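Local coordinates for IPT/TIG domain-containing protein (Bacteroides thetaiotaomicron, PDB 3TC9) that is of unconfirmed function but, as a predicted lipoprotein joining an immunoglobulin-like IPT/TIG domain to a six-bladed beta-propeller, probably serves as an auxiliary nutrient-binding protein, at residues Ile194-Gln199 with Gln226-Ala231; Met331-Gln336 with Asp358-Cys363; Ala139-Phe144 with Val181-Trp186; Gly28-Arg33 with Val71-Tyr76. All blocks are in the same frame, centred on the assembly; numbering follows the deposited sequence.

Contact 1 (Ile194-Gln199 with Gln226-Ala231); sequences IITNDQ and QNCNGA
T196 and D198 meet G230 and C228 where the strand 192-197 and its following turn run alongside the irregular segment 226-231, the CA atoms of D198 and C228 being 4.9 Å apart. One backbone bond closes the pair, N227 N to Q199 O at 2.8 Å and nearly straight (169°), with the donor above the carbonyl plane. A water accepts from Q199 N and C228 N and donates to N197 O. The D198 carboxylate, its CG anti to the backbone N (chi1 -167°), reaches across C228 O: OD2 takes a bond from N229 ND2 at 2.9 Å, from above the carboxylate plane, and OD1 comes to 3.4 Å from N227 CA. A second water joins D198 OD1 to N229 ND2. OD2 forms a salt bridge with R182, and N229 OD1 is held by N243, so both planar groups have a second partner. T196 CG2 packs on C228 SG at 3.5 Å and on G230 CA, while T196 OG1, bonded to N207, sits 3.2 Å from A231 CB. At G230 a CB would press on the preceding carbonyl O. Such packing typifies a beta-propeller, the chain leaving one blade to begin the innermost strand of the next.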
loop_
_atom_site.group_PDB
_atom_site.type_symbol
_atom_site.label_atom_id
_atom_site.label_comp_id
_atom_site.label_asym_id
_atom_site.label_seq_id
_atom_site.Cartn_x
_atom_site.Cartn_y
_atom_site.Cartn_z
ATOM N N ILE B 194 -16.748 -17.806 17.966
ATOM C CA ILE B 194 -17.839 -17.360 18.826
ATOM C C ILE B 194 -19.004 -16.899 17.954
ATOM O O ILE B 194 -18.843 -15.967 17.163
ATOM C CB ILE B 194 -17.428 -16.246 19.824
ATOM C CG1 ILE B 194 -15.966 -16.358 20.386
ATOM C CG2 ILE B 194 -18.531 -15.975 20.863
ATOM C CD1 ILE B 194 -15.698 -17.345 21.399
ATOM N N ILE B 195 -20.170 -17.533 18.129
ATOM C CA ILE B 195 -21.408 -17.244 17.401
ATOM C C ILE B 195 -22.398 -16.641 18.406
ATOM O O ILE B 195 -22.659 -17.242 19.449
ATOM C CB ILE B 195 -21.909 -18.565 16.728
ATOM C CG1 ILE B 195 -20.967 -19.028 15.588
ATOM C CG2 ILE B 195 -23.359 -18.522 16.276
ATOM C CD1 ILE B 195 -20.642 -18.013 14.490
ATOM N N THR B 196 -22.910 -15.444 18.104
ATOM C CA THR B 196 -23.822 -14.696 18.973
ATOM C C THR B 196 -25.275 -14.780 18.475
ATOM O O THR B 196 -25.546 -14.456 17.310
ATOM C CB THR B 196 -23.353 -13.250 19.083
ATOM O OG1 THR B 196 -22.028 -13.261 19.610
ATOM C CG2 THR B 196 -24.235 -12.423 19.980
ATOM N N ASN B 197 -26.199 -15.189 19.377
ATOM C CA ASN B 197 -27.623 -15.351 19.098
ATOM C C ASN B 197 -28.471 -14.283 19.811
ATOM O O ASN B 197 -28.340 -14.070 21.019
ATOM C CB ASN B 197 -28.096 -16.761 19.490
ATOM C CG ASN B 197 -29.327 -17.213 18.759
ATOM O OD1 ASN B 197 -29.457 -17.081 17.531
ATOM N ND2 ASN B 197 -30.255 -17.778 19.492
ATOM N N ASP B 198 -29.329 -13.601 19.042
ATOM C CA ASP B 198 -30.216 -12.548 19.558
ATOM C C ASP B 198 -31.583 -13.153 19.886
ATOM O O ASP B 198 -32.387 -13.386 18.979
ATOM C CB ASP B 198 -30.339 -11.393 18.522
ATOM C CG ASP B 198 -30.957 -10.087 19.006
ATOM O OD1 ASP B 198 -31.607 -10.091 20.097
ATOM O OD2 ASP B 198 -30.836 -9.068 18.277
ATOM N N GLN B 199 -31.833 -13.433 21.177
ATOM C CA GLN B 199 -33.099 -14.038 21.614
ATOM C C GLN B 199 -33.548 -13.441 22.962
ATOM O O GLN B 199 -32.698 -13.027 23.748
ATOM C CB GLN B 199 -32.994 -15.579 21.634
ATOM C CG GLN B 199 -31.850 -16.157 22.465
ATOM C CD GLN B 199 -32.215 -16.205 23.918
ATOM O OE1 GLN B 199 -33.371 -16.437 24.278
ATOM N NE2 GLN B 199 -31.252 -15.952 24.788
ATOM N N GLN B 226 -30.299 -12.465 27.444
ATOM C CA GLN B 226 -31.304 -12.018 26.481
ATOM C C GLN B 226 -30.834 -10.801 25.662
ATOM O O GLN B 226 -29.978 -10.021 26.098
ATOM C CB GLN B 226 -32.638 -11.696 27.178
ATOM C CG GLN B 226 -32.537 -10.584 28.222
ATOM C CD GLN B 226 -33.855 -10.246 28.864
ATOM O OE1 GLN B 226 -34.948 -10.441 28.294
ATOM N NE2 GLN B 226 -33.769 -9.673 30.050
ATOM N N ASN B 227 -31.403 -10.694 24.455
ATOM C CA ASN B 227 -31.323 -9.630 23.458
ATOM C C ASN B 227 -29.890 -9.104 23.211
ATOM O O ASN B 227 -29.624 -7.895 23.235
ATOM C CB ASN B 227 -32.295 -8.497 23.854
ATOM C CG ASN B 227 -33.719 -8.999 24.058
ATOM O OD1 ASN B 227 -34.306 -9.693 23.218
ATOM N ND2 ASN B 227 -34.286 -8.705 25.202
ATOM N N CYS B 228 -28.988 -10.033 22.921
ATOM C CA CYS B 228 -27.608 -9.729 22.596
ATOM C C CYS B 228 -27.518 -9.500 21.087
ATOM O O CYS B 228 -27.897 -10.382 20.311
ATOM C CB CYS B 228 -26.699 -10.858 23.057
ATOM S SG CYS B 228 -24.943 -10.534 22.809
ATOM N N ASN B 229 -27.021 -8.322 20.668
ATOM C CA ASN B 229 -26.949 -7.961 19.244
ATOM C C ASN B 229 -25.555 -8.158 18.650
ATOM O O ASN B 229 -25.305 -7.758 17.517
ATOM C CB ASN B 229 -27.404 -6.507 19.039
ATOM C CG ASN B 229 -28.596 -6.127 19.881
ATOM O OD1 ASN B 229 -28.493 -5.281 20.749
ATOM N ND2 ASN B 229 -29.715 -6.813 19.715
ATOM N N GLY B 230 -24.670 -8.801 19.388
ATOM C CA GLY B 230 -23.333 -9.070 18.897
ATOM C C GLY B 230 -22.293 -9.138 19.980
ATOM O O GLY B 230 -22.459 -8.557 21.055
ATOM N N ALA B 231 -21.205 -9.854 19.684
ATOM C CA ALA B 231 -20.063 -10.005 20.571
ATOM C C ALA B 231 -18.782 -9.809 19.761
ATOM O O ALA B 231 -18.800 -9.931 18.527
ATOM C CB ALA B 231 -20.080 -11.363 21.258
HETATM O O HOH W 1 -29.596 -12.898 23.187
HETATM O O HOH W 2 -32.625 -7.333 20.510
#

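Contact 2 (Met331-Gln336 with Asp358-Cys363); sequences MHAPRQ and DRENHC. With EDO (1,2-ethanediol), chain V; EDO (1,2-ethanediol), chain U; EDO (1,2-ethanediol), chain R.
H332 and D358 join the strand-entry segment 331-336 to the turn 358-363 within one propeller blade, where the edge strand 334-341 pairs antiparallel with 352-358. P334 and D358 form a non-hydrogen-bonded pair. D358 OD1 accepts H332 N through its syn lone pair at 2.8 Å, and E360 N returns a bond to H332 O at 2.9 Å; a weak one runs from R359 N to A333 O. The H332 imidazole, with CG anti to the backbone N (chi1 -169°), lies under E360 CB, a CH-pi contact 3.4 Å from the ring centroid and only 6° off its normal. A333 CB touches E360 CG. R335 and R359 run side by side in the same direction, their guanidinium planes 13° apart, with R359 NE over one face of the R335 group at 3.6 Å from NH2. This approach of like charges is probably eased by carboxylates: R359 NH1 bridges to E360 OE2, and R359 NE to E402. Further out, N361 ND2 donates to D358 OD2 at 2.6 Å from above the carboxylate plane, and R365 forms a salt bridge with the same oxygen, so both oxygens of the carboxylate are held. H362 and C363 both face D358 in a G1 beta bulge. One ethanediol, probably from the crystallisation liquor, links the ring to the turn: its O1 accepts from H332 ND1 and donates to N361 OD1, each at 2.8 Å.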
loop_
_atom_site.group_PDB
_atom_site.type_symbol
_atom_site.label_atom_id
_atom_site.label_comp_id
_atom_site.label_asym_id
_atom_site.label_seq_id
_atom_site.Cartn_x
_atom_site.Cartn_y
_atom_site.Cartn_z
HETATM N N MSE B 331 -27.060 8.582 9.009
HETATM C CA MSE B 331 -27.158 7.235 8.484
HETATM C C MSE B 331 -28.522 6.643 8.839
HETATM O O MSE B 331 -29.324 7.266 9.531
HETATM C CB MSE B 331 -25.989 6.369 8.985
HETATM C CG MSE B 331 -26.018 6.085 10.466
HETATM SE SE MSE B 331 -24.210 5.910 11.099
HETATM C CE MSE B 331 -23.472 7.786 10.604
ATOM N N HIS B 332 -28.801 5.481 8.304
ATOM C CA HIS B 332 -30.052 4.808 8.520
ATOM C C HIS B 332 -29.806 3.312 8.569
ATOM O O HIS B 332 -29.657 2.655 7.530
ATOM C CB HIS B 332 -31.058 5.200 7.427
ATOM C CG HIS B 332 -32.463 4.768 7.709
ATOM N ND1 HIS B 332 -33.498 5.093 6.851
ATOM C CD2 HIS B 332 -32.958 4.017 8.723
ATOM C CE1 HIS B 332 -34.578 4.523 7.359
ATOM N NE2 HIS B 332 -34.300 3.856 8.477
ATOM N N ALA B 333 -29.772 2.786 9.807
ATOM C CA ALA B 333 -29.546 1.387 10.200
ATOM C C ALA B 333 -28.122 0.926 9.815
ATOM O O ALA B 333 -27.983 0.066 8.943
ATOM C CB ALA B 333 -30.610 0.456 9.591
ATOM N N PRO B 334 -27.042 1.470 10.420
ATOM C CA PRO B 334 -25.704 0.977 10.055
ATOM C C PRO B 334 -25.525 -0.461 10.547
ATOM O O PRO B 334 -26.052 -0.828 11.606
ATOM C CB PRO B 334 -24.766 1.941 10.767
ATOM C CG PRO B 334 -25.552 2.445 11.958
ATOM C CD PRO B 334 -26.973 2.510 11.477
ATOM N N ARG B 335 -24.859 -1.297 9.743
ATOM C CA ARG B 335 -24.682 -2.702 10.096
ATOM C C ARG B 335 -23.191 -3.002 10.267
ATOM O O ARG B 335 -22.526 -2.234 10.957
ATOM C CB ARG B 335 -25.364 -3.599 9.043
ATOM C CG ARG B 335 -26.909 -3.575 9.100
ATOM C CD ARG B 335 -27.408 -4.026 10.467
ATOM N NE ARG B 335 -28.808 -4.426 10.451
ATOM C CZ ARG B 335 -29.237 -5.668 10.269
ATOM N NH1 ARG B 335 -28.372 -6.657 10.082
ATOM N NH2 ARG B 335 -30.535 -5.931 10.264
ATOM N N GLN B 336 -22.650 -4.077 9.648
ATOM C CA GLN B 336 -21.227 -4.399 9.803
ATOM C C GLN B 336 -20.323 -3.372 9.127
ATOM O O GLN B 336 -20.677 -2.807 8.080
ATOM C CB GLN B 336 -20.906 -5.800 9.257
ATOM C CG GLN B 336 -19.544 -6.326 9.712
ATOM C CD GLN B 336 -19.199 -7.676 9.125
ATOM O OE1 GLN B 336 -19.881 -8.190 8.234
ATOM N NE2 GLN B 336 -18.120 -8.280 9.597
ATOM N N ASP B 358 -24.675 0.722 5.295
ATOM C CA ASP B 358 -25.761 1.607 5.734
ATOM C C ASP B 358 -27.016 0.988 5.115
ATOM O O ASP B 358 -27.400 1.318 3.990
ATOM C CB ASP B 358 -25.489 3.044 5.284
ATOM C CG ASP B 358 -26.253 4.121 6.030
ATOM O OD1 ASP B 358 -26.843 3.806 7.089
ATOM O OD2 ASP B 358 -26.225 5.295 5.574
ATOM N N ARG B 359 -27.549 -0.036 5.817
ATOM C CA ARG B 359 -28.634 -0.905 5.376
ATOM C C ARG B 359 -29.808 -0.186 4.718
ATOM O O ARG B 359 -30.164 -0.563 3.597
ATOM C CB ARG B 359 -29.132 -1.776 6.526
ATOM C CG ARG B 359 -29.919 -2.991 6.096
ATOM C CD ARG B 359 -30.869 -3.401 7.194
ATOM N NE ARG B 359 -31.348 -4.769 7.005
ATOM C CZ ARG B 359 -32.607 -5.102 6.746
ATOM N NH1 ARG B 359 -33.542 -4.166 6.633
ATOM N NH2 ARG B 359 -32.940 -6.375 6.584
ATOM N N GLU B 360 -30.426 0.804 5.385
ATOM C CA GLU B 360 -31.650 1.402 4.837
ATOM C C GLU B 360 -31.383 2.556 3.885
ATOM O O GLU B 360 -32.328 3.114 3.322
ATOM C CB GLU B 360 -32.633 1.830 5.934
ATOM C CG GLU B 360 -33.168 0.701 6.808
ATOM C CD GLU B 360 -33.935 -0.412 6.124
ATOM O OE1 GLU B 360 -34.597 -0.164 5.087
ATOM O OE2 GLU B 360 -33.886 -1.543 6.653
ATOM N N ASN B 361 -30.110 2.886 3.677
ATOM C CA ASN B 361 -29.668 3.869 2.710
ATOM C C ASN B 361 -29.130 3.143 1.479
ATOM O O ASN B 361 -28.791 3.795 0.477
ATOM C CB ASN B 361 -28.629 4.802 3.327
ATOM C CG ASN B 361 -29.257 5.900 4.152
ATOM O OD1 ASN B 361 -30.373 6.351 3.901
ATOM N ND2 ASN B 361 -28.544 6.366 5.147
ATOM N N HIS B 362 -29.072 1.781 1.561
ATOM C CA HIS B 362 -28.631 0.834 0.501
ATOM C C HIS B 362 -27.258 1.196 -0.091
ATOM O O HIS B 362 -27.062 1.175 -1.311
ATOM C CB HIS B 362 -29.688 0.740 -0.613
ATOM C CG HIS B 362 -31.045 0.457 -0.070
ATOM N ND1 HIS B 362 -31.404 -0.808 0.321
ATOM C CD2 HIS B 362 -32.067 1.304 0.195
ATOM C CE1 HIS B 362 -32.641 -0.707 0.778
ATOM N NE2 HIS B 362 -33.079 0.545 0.716
ATOM N N CYS B 363 -26.305 1.495 0.776
ATOM C CA CYS B 363 -24.972 1.891 0.308
ATOM C C CYS B 363 -23.879 1.533 1.326
ATOM O O CYS B 363 -24.164 1.027 2.421
ATOM C CB CYS B 363 -24.952 3.383 -0.026
ATOM S SG CYS B 363 -25.307 4.451 1.378
HETATM C C1 EDO V . -33.769 7.508 4.583
HETATM O O1 EDO V . -32.574 7.241 5.333
HETATM C C2 EDO V . -33.688 8.893 3.947
HETATM O O2 EDO V . -34.089 9.888 4.896
HETATM C C1 EDO U . -26.160 -7.773 12.212
HETATM O O1 EDO U . -25.308 -8.504 13.084
HETATM C C2 EDO U . -25.282 -6.750 11.510
HETATM O O2 EDO U . -25.296 -6.976 10.097
HETATM C C1 EDO R . -35.450 0.988 10.700
HETATM O O1 EDO R . -34.285 1.718 11.074
HETATM C C2 EDO R . -36.635 1.937 10.787
HETATM O O2 EDO R . -36.516 2.930 9.765
#

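Contact 3 (Ala139-Phe144 with Val181-Trp186); sequences AVWLSF and VRTICW. With EDO (1,2-ethanediol), chain U.
W141 lays one face of its indole over T183, whose CG2 stands 3.5 Å from the centroid of the six-membered ring and almost on its normal, a CH-pi contact. The two side chains lie side by side and point the same way. W141 CG is anti to the backbone N (chi1 -156°), while T183 OG1 accepts from A231 N. At the pyrrole edge of the indole, I184 CD1 approaches in the ring plane, 4.0 Å from W141 CD1, and also packs 3.4 Å from W141 O. The strands 141-144 and 181-186 run nearly parallel, 16° apart, with axes 6.6 Å from each other and no backbone hydrogen bond between them: they are the inner strands of two successive blades of the beta-propeller, meeting through side chains. S143 OG, anti to the backbone N, accepts W186 NE1 at 2.8 Å, the oxygen lying in the indole plane and the bond fairly straight (161°). S143 CB rests 4.0 Å from I184 CD1. Toward the start of both segments, V140 CG2 sits against V181 O and R182 O. An ethanediol, probably from the crystallisation liquor, sits in the seam, its O2 donating to V140 O and its O1 lying close to R182 O. R182 NE also donates weakly to the ethanediol O1, and NH1 forms a salt bridge with E272.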
loop_
_atom_site.group_PDB
_atom_site.type_symbol
_atom_site.label_atom_id
_atom_site.label_comp_id
_atom_site.label_asym_id
_atom_site.label_seq_id
_atom_site.Cartn_x
_atom_site.Cartn_y
_atom_site.Cartn_z
ATOM N N ALA B 139 -26.508 -12.954 4.844
ATOM C CA ALA B 139 -25.070 -12.814 5.101
ATOM C C ALA B 139 -24.898 -11.494 5.827
ATOM O O ALA B 139 -24.505 -10.486 5.229
ATOM C CB ALA B 139 -24.270 -12.878 3.805
ATOM N N VAL B 140 -25.305 -11.491 7.118
ATOM C CA VAL B 140 -25.354 -10.290 7.974
ATOM C C VAL B 140 -23.989 -9.966 8.591
ATOM O O VAL B 140 -23.763 -8.835 9.019
ATOM C CB VAL B 140 -26.458 -10.378 9.059
ATOM C CG1 VAL B 140 -27.817 -10.676 8.434
ATOM C CG2 VAL B 140 -26.126 -11.391 10.171
ATOM N N TRP B 141 -23.087 -10.954 8.631
ATOM C CA TRP B 141 -21.770 -10.766 9.219
ATOM C C TRP B 141 -20.814 -11.657 8.492
ATOM O O TRP B 141 -21.104 -12.838 8.315
ATOM C CB TRP B 141 -21.794 -11.064 10.734
ATOM C CG TRP B 141 -20.711 -10.378 11.495
ATOM C CD1 TRP B 141 -19.472 -10.870 11.788
ATOM C CD2 TRP B 141 -20.762 -9.049 12.049
ATOM N NE1 TRP B 141 -18.755 -9.939 12.516
ATOM C CE2 TRP B 141 -19.534 -8.826 12.710
ATOM C CE3 TRP B 141 -21.765 -8.058 12.124
ATOM C CZ2 TRP B 141 -19.256 -7.633 13.379
ATOM C CZ3 TRP B 141 -21.493 -6.880 12.798
ATOM C CH2 TRP B 141 -20.250 -6.676 13.418
ATOM N N LEU B 142 -19.730 -11.068 7.969
ATOM C CA LEU B 142 -18.721 -11.794 7.200
ATOM C C LEU B 142 -17.408 -11.778 7.978
ATOM O O LEU B 142 -17.034 -10.725 8.504
ATOM C CB LEU B 142 -18.559 -11.169 5.798
ATOM C CG LEU B 142 -19.710 -11.408 4.820
ATOM C CD1 LEU B 142 -19.697 -10.401 3.681
ATOM C CD2 LEU B 142 -19.617 -12.777 4.212
ATOM N N SER B 143 -16.735 -12.952 8.096
ATOM C CA SER B 143 -15.491 -13.076 8.864
ATOM C C SER B 143 -14.596 -14.176 8.318
ATOM O O SER B 143 -15.015 -15.340 8.212
ATOM C CB SER B 143 -15.804 -13.349 10.332
ATOM O OG SER B 143 -14.630 -13.573 11.089
ATOM N N PHE B 144 -13.355 -13.802 7.981
ATOM C CA PHE B 144 -12.348 -14.750 7.528
ATOM C C PHE B 144 -11.840 -15.565 8.703
ATOM O O PHE B 144 -11.799 -15.075 9.828
ATOM C CB PHE B 144 -11.162 -14.011 6.864
ATOM C CG PHE B 144 -11.376 -13.716 5.408
ATOM C CD1 PHE B 144 -11.350 -14.743 4.461
ATOM C CD2 PHE B 144 -11.641 -12.416 4.974
ATOM C CE1 PHE B 144 -11.592 -14.477 3.115
ATOM C CE2 PHE B 144 -11.876 -12.147 3.620
ATOM C CZ PHE B 144 -11.851 -13.180 2.704
ATOM N N VAL B 181 -28.814 -15.325 14.503
ATOM C CA VAL B 181 -27.362 -15.190 14.639
ATOM C C VAL B 181 -26.897 -13.809 14.108
ATOM O O VAL B 181 -27.115 -13.486 12.943
ATOM C CB VAL B 181 -26.589 -16.334 13.984
ATOM C CG1 VAL B 181 -25.154 -16.340 14.486
ATOM C CG2 VAL B 181 -27.266 -17.670 14.257
ATOM N N ARG B 182 -26.220 -13.029 14.965
ATOM C CA ARG B 182 -25.847 -11.655 14.668
ATOM C C ARG B 182 -24.400 -11.447 14.261
ATOM O O ARG B 182 -24.137 -10.673 13.346
ATOM C CB ARG B 182 -26.147 -10.766 15.895
ATOM C CG ARG B 182 -27.620 -10.721 16.316
ATOM C CD ARG B 182 -28.540 -10.212 15.209
ATOM N NE ARG B 182 -28.153 -8.878 14.751
ATOM C CZ ARG B 182 -28.685 -7.744 15.205
ATOM N NH1 ARG B 182 -29.660 -7.771 16.107
ATOM N NH2 ARG B 182 -28.271 -6.579 14.736
ATOM N N THR B 183 -23.458 -12.059 14.980
ATOM C CA THR B 183 -22.040 -11.850 14.732
ATOM C C THR B 183 -21.242 -13.126 14.835
ATOM O O THR B 183 -21.734 -14.149 15.312
ATOM C CB THR B 183 -21.428 -10.785 15.732
ATOM O OG1 THR B 183 -21.528 -11.222 17.092
ATOM C CG2 THR B 183 -21.994 -9.374 15.566
ATOM N N ILE B 184 -19.974 -13.009 14.378
ATOM C CA ILE B 184 -18.876 -13.967 14.407
ATOM C C ILE B 184 -17.655 -13.262 14.907
ATOM O O ILE B 184 -17.282 -12.203 14.373
ATOM C CB ILE B 184 -18.524 -14.619 13.026
ATOM C CG1 ILE B 184 -19.720 -15.010 12.194
ATOM C CG2 ILE B 184 -17.465 -15.752 13.146
ATOM C CD1 ILE B 184 -19.519 -14.691 10.735
ATOM N N CYS B 185 -16.986 -13.871 15.874
ATOM C CA CYS B 185 -15.672 -13.429 16.296
ATOM C C CYS B 185 -14.859 -14.661 16.721
ATOM O O CYS B 185 -15.364 -15.790 16.671
ATOM C CB CYS B 185 -15.695 -12.324 17.352
ATOM S SG CYS B 185 -16.505 -12.765 18.910
ATOM N N TRP B 186 -13.571 -14.463 16.964
ATOM C CA TRP B 186 -12.647 -15.557 17.203
ATOM C C TRP B 186 -11.885 -15.362 18.479
ATOM O O TRP B 186 -11.601 -14.224 18.866
ATOM C CB TRP B 186 -11.654 -15.645 16.030
ATOM C CG TRP B 186 -12.318 -15.813 14.689
ATOM C CD1 TRP B 186 -12.823 -14.829 13.883
ATOM C CD2 TRP B 186 -12.563 -17.050 14.011
ATOM N NE1 TRP B 186 -13.365 -15.379 12.744
ATOM C CE2 TRP B 186 -13.224 -16.742 12.798
ATOM C CE3 TRP B 186 -12.293 -18.393 14.314
ATOM C CZ2 TRP B 186 -13.615 -17.730 11.890
ATOM C CZ3 TRP B 186 -12.675 -19.365 13.408
ATOM C CH2 TRP B 186 -13.313 -19.029 12.206
HETATM C C1 EDO U . -26.160 -7.773 12.212
HETATM O O1 EDO U . -25.308 -8.504 13.084
HETATM C C2 EDO U . -25.282 -6.750 11.510
HETATM O O2 EDO U . -25.296 -6.976 10.097
#

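Contact 4 (Gly28-Arg33 with Val71-Tyr76); sequences GGLGTR and VPAKAY
V71 sits against the G29-T32 turn. Its CB lies 3.5 Å from G29 O. CG1, anti to the backbone N (chi1 169°), bears on the same carbonyl oxygen at 3.4 Å. CG2 goes instead to the T32 side of the turn, 3.7 Å from T32 O and 4.2 Å from T32 CB. The valine therefore spreads its two methyls toward the two ends of a type II beta turn, while I52, F101 and Y103 touch it from the rest of the domain. Its backbone is gripped twice: V71 N donates to T32 O at 2.8 Å, almost straight and in the carbonyl plane, and V71 O accepts G31 N at 2.9 Å. G29 O takes both T32 N and T32 OG1 from the same face of its plane, bracing the turn from within. G31 holds the positive phi of the turn, 81°. Farther along, L30 CD1 lies 3.5 Å from A73 N and also touches A73 CB, where a second type II turn, P72 to A75, begins. The contact thus ties the turn between strands 19-28 and 33-39 to the loop following strand 66-70, within the immunoglobulin-like beta-sandwich of an IPT/TIG domain.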
loop_
_atom_site.group_PDB
_atom_site.type_symbol
_atom_site.label_atom_id
_atom_site.label_comp_id
_atom_site.label_asym_id
_atom_site.label_seq_id
_atom_site.Cartn_x
_atom_site.Cartn_y
_atom_site.Cartn_z
ATOM N N GLY B 28 -7.640 7.878 -20.387
ATOM C CA GLY B 28 -8.975 7.649 -19.845
ATOM C C GLY B 28 -9.134 6.211 -19.399
ATOM O O GLY B 28 -8.159 5.555 -19.066
ATOM N N GLY B 29 -10.353 5.724 -19.421
ATOM C CA GLY B 29 -10.690 4.361 -19.065
ATOM C C GLY B 29 -12.006 3.961 -19.682
ATOM O O GLY B 29 -12.409 4.494 -20.727
ATOM N N LEU B 30 -12.694 3.034 -19.010
ATOM C CA LEU B 30 -13.992 2.495 -19.404
ATOM C C LEU B 30 -15.000 3.632 -19.590
ATOM O O LEU B 30 -15.136 4.484 -18.724
ATOM C CB LEU B 30 -14.426 1.492 -18.303
ATOM C CG LEU B 30 -15.839 0.893 -18.242
ATOM C CD1 LEU B 30 -16.278 0.345 -19.571
ATOM C CD2 LEU B 30 -15.860 -0.228 -17.242
ATOM N N GLY B 31 -15.654 3.653 -20.751
ATOM C CA GLY B 31 -16.681 4.635 -21.083
ATOM C C GLY B 31 -16.188 5.990 -21.553
ATOM O O GLY B 31 -17.002 6.883 -21.756
ATOM N N THR B 32 -14.866 6.174 -21.719
ATOM C CA THR B 32 -14.326 7.438 -22.233
ATOM C C THR B 32 -14.812 7.608 -23.661
ATOM O O THR B 32 -14.714 6.668 -24.461
ATOM C CB THR B 32 -12.783 7.466 -22.167
ATOM O OG1 THR B 32 -12.351 7.476 -20.815
ATOM C CG2 THR B 32 -12.180 8.658 -22.899
ATOM N N ARG B 33 -15.334 8.816 -23.961
ATOM C CA ARG B 33 -15.814 9.193 -25.293
ATOM C C ARG B 33 -14.608 9.644 -26.086
ATOM O O ARG B 33 -14.026 10.682 -25.800
ATOM C CB ARG B 33 -16.912 10.281 -25.207
ATOM C CG ARG B 33 -17.468 10.777 -26.557
ATOM C CD ARG B 33 -18.501 11.880 -26.344
ATOM N NE ARG B 33 -19.001 12.464 -27.592
ATOM C CZ ARG B 33 -20.121 12.091 -28.207
ATOM N NH1 ARG B 33 -20.865 11.112 -27.713
ATOM N NH2 ARG B 33 -20.502 12.694 -29.322
ATOM N N VAL B 71 -14.728 3.999 -25.332
ATOM C CA VAL B 71 -13.710 3.039 -24.896
ATOM C C VAL B 71 -14.403 1.900 -24.111
ATOM O O VAL B 71 -15.106 2.165 -23.144
ATOM C CB VAL B 71 -12.557 3.698 -24.109
ATOM C CG1 VAL B 71 -11.666 2.647 -23.451
ATOM C CG2 VAL B 71 -11.740 4.591 -25.035
ATOM N N PRO B 72 -14.320 0.641 -24.578
ATOM C CA PRO B 72 -15.018 -0.437 -23.849
ATOM C C PRO B 72 -14.213 -0.945 -22.638
ATOM O O PRO B 72 -13.042 -0.588 -22.466
ATOM C CB PRO B 72 -15.124 -1.541 -24.921
ATOM C CG PRO B 72 -13.825 -1.384 -25.695
ATOM C CD PRO B 72 -13.560 0.108 -25.738
ATOM N N ALA B 73 -14.828 -1.862 -21.859
ATOM C CA ALA B 73 -14.164 -2.563 -20.771
ATOM C C ALA B 73 -13.123 -3.515 -21.346
ATOM O O ALA B 73 -13.356 -4.066 -22.423
ATOM C CB ALA B 73 -15.192 -3.355 -19.973
ATOM N N LYS B 74 -11.995 -3.731 -20.622
ATOM C CA LYS B 74 -10.906 -4.662 -20.938
ATOM C C LYS B 74 -10.027 -4.192 -22.124
ATOM O O LYS B 74 -9.261 -4.989 -22.686
ATOM C CB LYS B 74 -11.469 -6.075 -21.194
ATOM C CG LYS B 74 -12.246 -6.645 -20.023
ATOM C CD LYS B 74 -13.102 -7.831 -20.443
ATOM C CE LYS B 74 -13.579 -8.643 -19.249
ATOM N NZ LYS B 74 -14.684 -7.985 -18.487
ATOM N N ALA B 75 -10.071 -2.886 -22.454
ATOM C CA ALA B 75 -9.293 -2.300 -23.553
ATOM C C ALA B 75 -7.889 -1.867 -23.075
ATOM O O ALA B 75 -7.309 -0.944 -23.652
ATOM C CB ALA B 75 -10.058 -1.109 -24.126
ATOM N N TYR B 76 -7.324 -2.584 -22.076
ATOM C CA TYR B 76 -6.084 -2.307 -21.335
ATOM C C TYR B 76 -4.867 -1.970 -22.211
ATOM O O TYR B 76 -4.177 -1.003 -21.880
ATOM C CB TYR B 76 -5.719 -3.450 -20.340
ATOM C CG TYR B 76 -6.864 -3.901 -19.446
ATOM C CD1 TYR B 76 -7.763 -2.981 -18.911
ATOM C CD2 TYR B 76 -7.024 -5.241 -19.101
ATOM C CE1 TYR B 76 -8.847 -3.392 -18.133
ATOM C CE2 TYR B 76 -8.110 -5.668 -18.330
ATOM C CZ TYR B 76 -9.005 -4.734 -17.830
ATOM O OH TYR B 76 -10.078 -5.126 -17.073
#

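In the fold
Along the chain the contacts open in the order 4, 3, 1, 2. Contact 4 stands apart in the IPT/TIG domain, its centre about 47 Å from that of contact 1 and about 32 Å from that of contact 2. The other three lie in the propeller. Contacts 3 and 1, with centres about 11 Å apart, share a blade through the neighbouring strands 181-186 and 192-197, and the R182-D198 salt bridge joins them. Contact 2, about 17 Å from contact 3 between centres, reaches it through Q336 and L142 and through a shared ethanediol. Consecutive and more distant blades are thus tied together by inner strands and loops, while the IPT/TIG domain lies to one side, Y76 meeting the chain's C-terminal end.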